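Local coordinates for protein insect group II chitinase (Ostrinia furnacalis, PDB 5Y2A) that probably hydrolyses chitin by cutting internal beta-1,4 linkages between its N-acetylglucosamine units, acting as a family 18 glycoside hydrolase in the insect, at residues K4-Y9 with W189-T194; P127-V132 with K171-Y176; S251-E256 with R277-L282. All coordinates share one frame; numbering follows the deposited sequence.

Contact 1: K4-Y9 with W189-T194; sequences KVVCYY and WISLMT
The indole of W189 meets V6 and K4 between strand 4-9 and strand 189-192, whose short axes pass 10.1 Å apart at 59° and share no hydrogen bond. From W189 CB, which points toward the other strand, chi1 of 64° sets W189 CG between the backbone N and the carbonyl carbon and swings the ring in front of V6. At the pyrrole side W189 NE1 lies 3.8 Å from V6 CG2. W189 CE2 is next, with V6 CG2 4.1 Å away; this methyl sits over one face of the five-membered ring, 24° off its normal, in a CH-pi contact. Further round, W189 CE3 takes the aliphatic end of K4, with K4 CE approaching obliquely to 3.8 Å; the indole also meets the ring of H34. The indole N-H is given to a water 3.1 Å from W189 NE1. That water donates to Y8 OH at 2.9 Å and is hydrogen-bonded to S191 OG at 2.7 Å, so one solvent molecule ties together three polar groups from the two strands. S191 OG also lies in the indole plane at its edge. Y8 OH has a stronger partner in D121, which belongs to the run DGLDLDWE matching the DxxDxDxE signature of family 18, while the Y8 ring meets W343 edge-to-face. Inward-facing side chains from strands that are not neighbours, meeting around a shared water, are the interior packing of a TIM barrel, here between its first and sixth strands.

Contact 2: P127-V132 with K171-Y176; sequences PKCWQV and KRVIDY
K128 and C129, in an irregular loop, lie against Y176 and V173 of helix 171-177, with the CA atoms of C129 and V173 6.4 Å apart and C129 at the centre of an inverse gamma turn. The sulfur carries much of the contact: C129 SG stands 3.5 Å from Y176 CB and 3.6 Å from Y176 CD2. It approaches the ring obliquely, 50° off the normal, as a sulfur-aromatic contact. Behind it, C129 CB rests against V173 CG1 at 4.2 Å. K128 comes to the same side of the tyrosine ring plane, also obliquely, but by Y176 CD1 where the sulfur is by Y176 CD2. A bend at chi2 (102°) turns its chain across the tyrosine at a slant, bringing K128 CE to 3.5 Å from Y176 CD1, and the ammonium beyond is bound by the carbonyl oxygens of C134 and G137. The loop follows the fourth strand of the TIM barrel, 119-123, and the helix follows the fifth, 162-167, so the contact joins the connections after two adjacent strands; the disulfide C129-C134 pins the loop back on itself. An alanine at Y176 takes the ring away and would probably leave C129 SG with only the CB contact on that side and open a gap beside the aliphatic part of K128. R172, which is exposed, extends its side chain toward V132. R172 NH2 donates to a water 3.0 Å away that lies in the guanidinium plane, and this water gives a weak bond to V132 O at 3.5 Å.

Contact 3: S251-E256 with R277-L282; sequences SFSVVE and RARGFL
S251 and G280 are joined by a backbone hydrogen bond where strand 241-254 meets the turn leading into strand 281-283, the touching parts running 135° apart. S251 N gives its proton to G280 O at 2.9 Å, nearly straight at 171° but reaching the oxygen from above the carbonyl plane. In return G280 CA makes a CA-H...O contact of 3.5 Å with S251 O. G280 is the third residue of a type II beta turn from A278 to F281, and its phi of 93° suits glycine. The hydroxyl of S251 lies close over this backbone, with S251 OG hydrogen-bonded to a water 2.6 Å away that also binds F281 O at 2.7 Å and so links the segments, while S251 CB touches L282 CD1 at 4.2 Å. Farther along, a second water bridges them: it donates to S253 OG at 2.8 Å and accepts from R279 NH2 at 3.1 Å. Both groups also bind G269 O, and S253 OG pairs with Q315 too. Strand 241-254 pairs antiparallel with strands 266-269, 281-283 and 315-318, consistent with the alpha+beta insertion common in family 18 chitinases; L282 packs onto V317 of strand 315-318 and onto I287 of helix 284-292.

How the contacts relate
All three contacts fall within the family 18 range. Contact 2 is nested in the chain loop closed by contact 1; contact 3 follows both. Contact 1 lies nearest the middle, about 6 Å from the centre of the chain, spanning the barrel interior. Contact 2 is centred 19 Å from it, among the connections beyond strands 119-123 and 162-167, with nearest atoms about 6 Å apart. Contact 3 is centred 26 Å from each of the others. Strand 241-254 pairs with strand 189-192 of contact 1 in the barrel and reaches on, out of the barrel, to contact 3, which also lies near the second subunit.

Contact 1: K4-Y9 with W189-T194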
loop_
_atom_site.group_PDB
_atom_site.type_symbol
_atom_site.label_atom_id
_atom_site.label_comp_id
_atom_site.label_asym_id
_atom_site.label_seq_id
_atom_site.Cartn_x
_atom_site.Cartn_y
_atom_site.Cartn_z
ATOM N N LYS A 4 1.136 -2.157 -33.141
ATOM C CA LYS A 4 0.686 -1.167 -32.177
ATOM C C LYS A 4 1.732 -0.950 -31.090
ATOM O O LYS A 4 2.493 -1.856 -30.740
ATOM C CB LYS A 4 -0.637 -1.601 -31.536
ATOM C CG LYS A 4 -1.773 -1.832 -32.524
ATOM C CD LYS A 4 -3.055 -2.262 -31.792
ATOM C CE LYS A 4 -4.254 -2.305 -32.738
ATOM N NZ LYS A 4 -4.056 -3.281 -33.846
ATOM N N VAL A 5 1.784 0.276 -30.570
ATOM C CA VAL A 5 2.512 0.569 -29.338
ATOM C C VAL A 5 1.480 1.174 -28.396
ATOM O O VAL A 5 1.075 2.333 -28.556
ATOM C CB VAL A 5 3.710 1.496 -29.553
ATOM C CG1 VAL A 5 4.411 1.773 -28.217
ATOM C CG2 VAL A 5 4.693 0.874 -30.538
ATOM N N VAL A 6 1.021 0.378 -27.439
ATOM C CA VAL A 6 -0.071 0.749 -26.547
ATOM C C VAL A 6 0.550 1.297 -25.268
ATOM O O VAL A 6 1.222 0.565 -24.535
ATOM C CB VAL A 6 -0.985 -0.454 -26.263
ATOM C CG1 VAL A 6 -2.086 -0.088 -25.267
ATOM C CG2 VAL A 6 -1.585 -0.979 -27.567
ATOM N N CYS A 7 0.327 2.584 -24.992
ATOM C CA CYS A 7 0.977 3.281 -23.884
ATOM C C CYS A 7 -0.018 3.489 -22.753
ATOM O O CYS A 7 -1.062 4.115 -22.956
ATOM C CB CYS A 7 1.506 4.646 -24.321
ATOM S SG CYS A 7 2.747 4.662 -25.627
ATOM N N TYR A 8 0.324 3.022 -21.554
ATOM C CA TYR A 8 -0.478 3.334 -20.378
ATOM C C TYR A 8 -0.005 4.653 -19.770
ATOM O O TYR A 8 1.175 4.807 -19.430
ATOM C CB TYR A 8 -0.426 2.197 -19.359
ATOM C CG TYR A 8 -1.401 1.099 -19.705
ATOM C CD1 TYR A 8 -1.037 0.079 -20.566
ATOM C CD2 TYR A 8 -2.704 1.103 -19.205
ATOM C CE1 TYR A 8 -1.927 -0.923 -20.907
ATOM C CE2 TYR A 8 -3.602 0.098 -19.546
ATOM C CZ TYR A 8 -3.202 -0.909 -20.398
ATOM O OH TYR A 8 -4.074 -1.911 -20.763
ATOM N N TYR A 9 -0.931 5.600 -19.666
ATOM C CA TYR A 9 -0.760 6.847 -18.937
ATOM C C TYR A 9 -1.481 6.671 -17.605
ATOM O O TYR A 9 -2.603 6.166 -17.584
ATOM C CB TYR A 9 -1.371 8.016 -19.719
ATOM C CG TYR A 9 -1.536 9.274 -18.890
ATOM C CD1 TYR A 9 -0.477 10.149 -18.729
ATOM C CD2 TYR A 9 -2.727 9.555 -18.225
ATOM C CE1 TYR A 9 -0.601 11.291 -17.968
ATOM C CE2 TYR A 9 -2.857 10.694 -17.446
ATOM C CZ TYR A 9 -1.785 11.555 -17.322
ATOM O OH TYR A 9 -1.885 12.693 -16.559
ATOM N N TRP A 189 -7.649 -5.467 -29.459
ATOM C CA TRP A 189 -6.371 -6.069 -29.104
ATOM C C TRP A 189 -6.467 -6.607 -27.688
ATOM O O TRP A 189 -7.340 -6.216 -26.906
ATOM C CB TRP A 189 -5.193 -5.087 -29.249
ATOM C CG TRP A 189 -5.234 -3.897 -28.328
ATOM C CD1 TRP A 189 -4.705 -3.810 -27.071
ATOM C CD2 TRP A 189 -5.817 -2.619 -28.608
ATOM N NE1 TRP A 189 -4.936 -2.558 -26.545
ATOM C CE2 TRP A 189 -5.618 -1.810 -27.469
ATOM C CE3 TRP A 189 -6.500 -2.084 -29.708
ATOM C CZ2 TRP A 189 -6.081 -0.495 -27.395
ATOM C CZ3 TRP A 189 -6.959 -0.777 -29.635
ATOM C CH2 TRP A 189 -6.744 0.003 -28.486
ATOM N N ILE A 190 -5.571 -7.539 -27.385
ATOM C CA ILE A 190 -5.453 -8.144 -26.065
ATOM C C ILE A 190 -4.080 -7.770 -25.533
ATOM O O ILE A 190 -3.059 -8.188 -26.091
ATOM C CB ILE A 190 -5.631 -9.666 -26.119
ATOM C CG1 ILE A 190 -7.054 -10.029 -26.545
ATOM C CG2 ILE A 190 -5.300 -10.293 -24.789
ATOM C CD1 ILE A 190 -7.194 -11.474 -26.933
ATOM N N SER A 191 -4.043 -6.978 -24.468
ATOM C CA SER A 191 -2.777 -6.582 -23.860
ATOM C C SER A 191 -2.414 -7.613 -22.797
ATOM O O SER A 191 -3.018 -7.645 -21.721
ATOM C CB SER A 191 -2.863 -5.177 -23.266
ATOM O OG SER A 191 -2.790 -4.183 -24.287
ATOM N N LEU A 192 -1.424 -8.446 -23.097
ATOM C CA LEU A 192 -0.946 -9.423 -22.127
ATOM C C LEU A 192 -0.150 -8.706 -21.045
ATOM O O LEU A 192 0.830 -8.019 -21.346
ATOM C CB LEU A 192 -0.079 -10.470 -22.818
ATOM C CG LEU A 192 -0.693 -11.170 -24.034
ATOM C CD1 LEU A 192 0.365 -12.053 -24.686
ATOM C CD2 LEU A 192 -1.914 -11.990 -23.628
ATOM N N MET A 193 -0.560 -8.857 -19.785
ATOM C CA MET A 193 0.192 -8.249 -18.685
ATOM C C MET A 193 1.364 -9.163 -18.323
ATOM O O MET A 193 1.428 -9.783 -17.259
ATOM C CB MET A 193 -0.717 -7.963 -17.502
ATOM C CG MET A 193 -1.691 -6.837 -17.798
ATOM S SD MET A 193 -2.711 -6.405 -16.369
ATOM C CE MET A 193 -3.831 -7.783 -16.403
ATOM N N THR A 194 2.321 -9.213 -19.251
ATOM C CA THR A 194 3.474 -10.108 -19.159
ATOM C C THR A 194 4.550 -9.528 -18.234
ATOM O O THR A 194 5.676 -9.239 -18.631
ATOM C CB THR A 194 4.003 -10.391 -20.560
ATOM O OG1 THR A 194 3.871 -9.215 -21.374
ATOM C CG2 THR A 194 3.193 -11.509 -21.199
HETATM O O HOH W 1 -4.745 -2.561 -23.460
#

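Contact 2: P127-V132 with K171-Y176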
loop_
_atom_site.group_PDB
_atom_site.type_symbol
_atom_site.label_atom_id
_atom_site.label_comp_id
_atom_site.label_asym_id
_atom_site.label_seq_id
_atom_site.Cartn_x
_atom_site.Cartn_y
_atom_site.Cartn_z
ATOM N N PRO A 127 -11.439 -11.927 -13.819
ATOM C CA PRO A 127 -12.658 -12.743 -13.794
ATOM C C PRO A 127 -12.398 -14.010 -12.994
ATOM O O PRO A 127 -11.352 -14.644 -13.142
ATOM C CB PRO A 127 -12.904 -13.045 -15.270
ATOM C CG PRO A 127 -12.409 -11.778 -15.943
ATOM C CD PRO A 127 -11.126 -11.483 -15.196
ATOM N N LYS A 128 -13.344 -14.344 -12.108
ATOM C CA LYS A 128 -13.247 -15.515 -11.247
ATOM C C LYS A 128 -12.150 -15.348 -10.179
ATOM O O LYS A 128 -12.420 -15.393 -8.980
ATOM C CB LYS A 128 -13.011 -16.801 -12.050
ATOM C CG LYS A 128 -12.589 -17.987 -11.199
ATOM C CD LYS A 128 -13.734 -18.942 -10.936
ATOM C CE LYS A 128 -13.230 -20.242 -10.330
ATOM N NZ LYS A 128 -13.707 -20.418 -8.941
ATOM N N CYS A 129 -10.897 -15.151 -10.616
ATOM C CA CYS A 129 -9.764 -15.015 -9.697
ATOM C C CYS A 129 -9.633 -13.553 -9.262
ATOM O O CYS A 129 -8.714 -12.832 -9.671
ATOM C CB CYS A 129 -8.481 -15.509 -10.353
ATOM S SG CYS A 129 -8.521 -17.218 -10.980
ATOM N N TRP A 130 -10.572 -13.122 -8.425
ATOM C CA TRP A 130 -10.558 -11.754 -7.923
ATOM C C TRP A 130 -9.258 -11.480 -7.181
ATOM O O TRP A 130 -8.971 -12.125 -6.167
ATOM C CB TRP A 130 -11.735 -11.500 -6.989
ATOM C CG TRP A 130 -13.071 -11.906 -7.503
ATOM C CD1 TRP A 130 -13.431 -12.130 -8.798
ATOM C CD2 TRP A 130 -14.247 -12.113 -6.715
ATOM N NE1 TRP A 130 -14.762 -12.477 -8.864
ATOM C CE2 TRP A 130 -15.284 -12.472 -7.596
ATOM C CE3 TRP A 130 -14.523 -12.036 -5.345
ATOM C CZ2 TRP A 130 -16.575 -12.757 -7.153
ATOM C CZ3 TRP A 130 -15.808 -12.316 -4.909
ATOM C CH2 TRP A 130 -16.814 -12.673 -5.810
ATOM N N GLN A 131 -8.479 -10.517 -7.679
ATOM C CA GLN A 131 -7.137 -10.261 -7.149
ATOM C C GLN A 131 -6.372 -11.571 -6.965
ATOM O O GLN A 131 -5.740 -11.802 -5.933
ATOM C CB GLN A 131 -7.206 -9.455 -5.845
ATOM C CG GLN A 131 -7.571 -7.986 -6.076
ATOM C CD GLN A 131 -7.429 -7.120 -4.842
ATOM O OE1 GLN A 131 -7.550 -7.596 -3.711
ATOM N NE2 GLN A 131 -7.179 -5.830 -5.055
ATOM N N VAL A 132 -6.467 -12.437 -7.984
ATOM C CA VAL A 132 -5.814 -13.744 -8.146
ATOM C C VAL A 132 -6.231 -14.767 -7.086
ATOM O O VAL A 132 -5.576 -15.802 -6.919
ATOM C CB VAL A 132 -4.271 -13.618 -8.223
ATOM C CG1 VAL A 132 -3.874 -12.450 -9.115
ATOM C CG2 VAL A 132 -3.592 -13.541 -6.853
ATOM N N LYS A 171 -0.874 -18.824 -16.252
ATOM C CA LYS A 171 -1.595 -19.935 -16.867
ATOM C C LYS A 171 -2.831 -20.289 -16.051
ATOM O O LYS A 171 -3.937 -20.410 -16.589
ATOM C CB LYS A 171 -0.688 -21.159 -17.004
ATOM C CG LYS A 171 -1.397 -22.357 -17.644
ATOM C CD LYS A 171 -0.566 -23.623 -17.556
ATOM C CE LYS A 171 -1.272 -24.804 -18.219
ATOM N NZ LYS A 171 -2.682 -24.968 -17.775
ATOM N N ARG A 172 -2.648 -20.445 -14.738
ATOM C CA ARG A 172 -3.750 -20.743 -13.826
ATOM C C ARG A 172 -4.918 -19.779 -14.008
ATOM O O ARG A 172 -6.066 -20.201 -14.198
ATOM C CB ARG A 172 -3.243 -20.692 -12.383
ATOM C CG ARG A 172 -4.306 -20.953 -11.341
ATOM C CD ARG A 172 -3.740 -20.931 -9.928
ATOM N NE ARG A 172 -4.792 -21.195 -8.949
ATOM C CZ ARG A 172 -5.143 -20.370 -7.969
ATOM N NH1 ARG A 172 -4.523 -19.206 -7.817
ATOM N NH2 ARG A 172 -6.119 -20.713 -7.135
ATOM N N VAL A 173 -4.641 -18.471 -13.945
ATOM C CA VAL A 173 -5.709 -17.476 -14.040
ATOM C C VAL A 173 -6.335 -17.488 -15.428
ATOM O O VAL A 173 -7.553 -17.328 -15.574
ATOM C CB VAL A 173 -5.180 -16.073 -13.674
ATOM C CG1 VAL A 173 -6.262 -15.019 -13.883
ATOM C CG2 VAL A 173 -4.681 -16.043 -12.232
ATOM N N ILE A 174 -5.516 -17.642 -16.470
ATOM C CA ILE A 174 -6.055 -17.680 -17.828
ATOM C C ILE A 174 -7.079 -18.798 -17.958
ATOM O O ILE A 174 -8.171 -18.601 -18.508
ATOM C CB ILE A 174 -4.918 -17.831 -18.853
ATOM C CG1 ILE A 174 -4.076 -16.550 -18.893
ATOM C CG2 ILE A 174 -5.484 -18.157 -20.240
ATOM C CD1 ILE A 174 -2.685 -16.757 -19.425
ATOM N N ASP A 175 -6.755 -19.980 -17.422
ATOM C CA ASP A 175 -7.670 -21.118 -17.507
ATOM C C ASP A 175 -8.982 -20.824 -16.790
ATOM O O ASP A 175 -10.055 -21.231 -17.247
ATOM C CB ASP A 175 -7.017 -22.364 -16.908
ATOM C CG ASP A 175 -5.851 -22.867 -17.731
ATOM O OD1 ASP A 175 -5.771 -22.516 -18.926
ATOM O OD2 ASP A 175 -5.019 -23.624 -17.179
ATOM N N TYR A 176 -8.916 -20.095 -15.674
ATOM C CA TYR A 176 -10.112 -19.777 -14.909
ATOM C C TYR A 176 -10.924 -18.638 -15.513
ATOM O O TYR A 176 -12.154 -18.628 -15.387
ATOM C CB TYR A 176 -9.721 -19.396 -13.483
ATOM C CG TYR A 176 -9.480 -20.528 -12.508
ATOM C CD1 TYR A 176 -10.492 -21.423 -12.174
ATOM C CD2 TYR A 176 -8.244 -20.686 -11.903
ATOM C CE1 TYR A 176 -10.274 -22.438 -11.256
ATOM C CE2 TYR A 176 -8.012 -21.700 -10.991
ATOM C CZ TYR A 176 -9.032 -22.575 -10.674
ATOM O OH TYR A 176 -8.790 -23.578 -9.762
HETATM O O HOH W 2 -6.269 -18.599 -5.018
#

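Contact 3: S251-E256 with R277-L282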
loop_
_atom_site.group_PDB
_atom_site.type_symbol
_atom_site.label_atom_id
_atom_site.label_comp_id
_atom_site.label_asym_id
_atom_site.label_seq_id
_atom_site.Cartn_x
_atom_site.Cartn_y
_atom_site.Cartn_z
ATOM N N SER A 251 11.487 -5.047 -6.430
ATOM C CA SER A 251 12.614 -4.952 -5.520
ATOM C C SER A 251 12.403 -5.839 -4.302
ATOM O O SER A 251 11.268 -6.130 -3.902
ATOM C CB SER A 251 12.846 -3.511 -5.065
ATOM O OG SER A 251 11.846 -3.131 -4.143
ATOM N N PHE A 252 13.525 -6.256 -3.718
ATOM C CA PHE A 252 13.552 -7.197 -2.612
ATOM C C PHE A 252 14.612 -6.776 -1.608
ATOM O O PHE A 252 15.617 -6.152 -1.963
ATOM C CB PHE A 252 13.905 -8.630 -3.050
ATOM C CG PHE A 252 13.044 -9.197 -4.152
ATOM C CD1 PHE A 252 13.183 -8.766 -5.465
ATOM C CD2 PHE A 252 12.159 -10.228 -3.884
ATOM C CE1 PHE A 252 12.420 -9.319 -6.476
ATOM C CE2 PHE A 252 11.395 -10.788 -4.893
ATOM C CZ PHE A 252 11.523 -10.334 -6.187
ATOM N N SER A 253 14.394 -7.154 -0.352
ATOM C CA SER A 253 15.436 -7.137 0.673
ATOM C C SER A 253 15.818 -8.585 0.975
ATOM O O SER A 253 14.954 -9.384 1.348
ATOM C CB SER A 253 14.955 -6.413 1.930
ATOM O OG SER A 253 14.635 -5.052 1.643
ATOM N N VAL A 254 17.112 -8.923 0.807
ATOM C CA VAL A 254 17.576 -10.311 0.824
ATOM C C VAL A 254 18.036 -10.697 2.227
ATOM O O VAL A 254 18.705 -9.917 2.916
ATOM C CB VAL A 254 18.705 -10.520 -0.205
ATOM C CG1 VAL A 254 19.168 -11.997 -0.220
ATOM C CG2 VAL A 254 18.246 -10.102 -1.611
ATOM N N VAL A 255 17.692 -11.921 2.642
ATOM C CA VAL A 255 18.123 -12.430 3.942
ATOM C C VAL A 255 19.646 -12.384 4.041
ATOM O O VAL A 255 20.362 -12.712 3.087
ATOM C CB VAL A 255 17.578 -13.852 4.153
ATOM C CG1 VAL A 255 18.242 -14.523 5.345
ATOM C CG2 VAL A 255 16.063 -13.822 4.322
ATOM N N GLU A 256 20.146 -11.947 5.197
ATOM C CA GLU A 256 21.588 -11.865 5.424
ATOM C C GLU A 256 22.271 -13.182 5.074
ATOM O O GLU A 256 21.796 -14.260 5.444
ATOM C CB GLU A 256 21.880 -11.524 6.883
ATOM C CG GLU A 256 23.348 -11.210 7.148
ATOM C CD GLU A 256 23.568 -10.581 8.506
ATOM O OE1 GLU A 256 23.722 -11.351 9.477
ATOM O OE2 GLU A 256 23.568 -9.337 8.616
ATOM N N ARG A 277 7.935 5.793 -4.038
ATOM C CA ARG A 277 7.493 5.698 -2.640
ATOM C C ARG A 277 6.645 4.455 -2.383
ATOM O O ARG A 277 5.600 4.509 -1.735
ATOM C CB ARG A 277 6.717 6.961 -2.255
ATOM C CG ARG A 277 7.478 8.247 -2.498
ATOM C CD ARG A 277 6.518 9.424 -2.564
ATOM N NE ARG A 277 5.821 9.309 -3.843
ATOM C CZ ARG A 277 4.647 9.854 -4.144
ATOM N NH1 ARG A 277 3.990 10.598 -3.263
ATOM N NH2 ARG A 277 4.129 9.634 -5.343
ATOM N N ALA A 278 7.109 3.312 -2.879
ATOM C CA ALA A 278 6.371 2.071 -2.665
ATOM C C ALA A 278 7.374 0.940 -2.516
ATOM O O ALA A 278 8.002 0.543 -3.502
ATOM C CB ALA A 278 5.404 1.804 -3.821
ATOM N N ARG A 279 7.488 0.390 -1.307
ATOM C CA ARG A 279 8.417 -0.710 -1.101
ATOM C C ARG A 279 8.048 -1.871 -2.019
ATOM O O ARG A 279 6.871 -2.182 -2.212
ATOM C CB ARG A 279 8.394 -1.168 0.360
ATOM C CG ARG A 279 8.923 -0.155 1.398
ATOM C CD ARG A 279 8.926 -0.822 2.770
ATOM N NE ARG A 279 9.898 -1.914 2.798
ATOM C CZ ARG A 279 11.132 -1.819 3.282
ATOM N NH1 ARG A 279 11.540 -0.697 3.860
ATOM N NH2 ARG A 279 11.945 -2.864 3.230
ATOM N N GLY A 280 9.064 -2.519 -2.581
ATOM C CA GLY A 280 8.871 -3.588 -3.542
ATOM C C GLY A 280 8.866 -3.150 -4.990
ATOM O O GLY A 280 8.834 -4.011 -5.876
ATOM N N PHE A 281 8.998 -1.851 -5.255
ATOM C CA PHE A 281 8.776 -1.279 -6.572
ATOM C C PHE A 281 9.803 -0.176 -6.796
ATOM O O PHE A 281 10.066 0.620 -5.891
ATOM C CB PHE A 281 7.332 -0.739 -6.652
ATOM C CG PHE A 281 6.982 -0.074 -7.946
ATOM C CD1 PHE A 281 7.289 1.262 -8.170
ATOM C CD2 PHE A 281 6.287 -0.770 -8.923
ATOM C CE1 PHE A 281 6.946 1.879 -9.358
ATOM C CE2 PHE A 281 5.938 -0.155 -10.118
ATOM C CZ PHE A 281 6.268 1.170 -10.332
ATOM N N LEU A 282 10.405 -0.147 -7.986
ATOM C CA LEU A 282 11.292 0.946 -8.384
ATOM C C LEU A 282 11.074 1.232 -9.860
ATOM O O LEU A 282 11.038 0.300 -10.670
ATOM C CB LEU A 282 12.774 0.604 -8.140
ATOM C CG LEU A 282 13.277 0.440 -6.699
ATOM C CD1 LEU A 282 14.707 -0.107 -6.686
ATOM C CD2 LEU A 282 13.206 1.765 -5.940
HETATM O O HOH W 3 11.334 -0.576 -3.787
HETATM O O HOH W 4 14.791 -3.632 4.106
#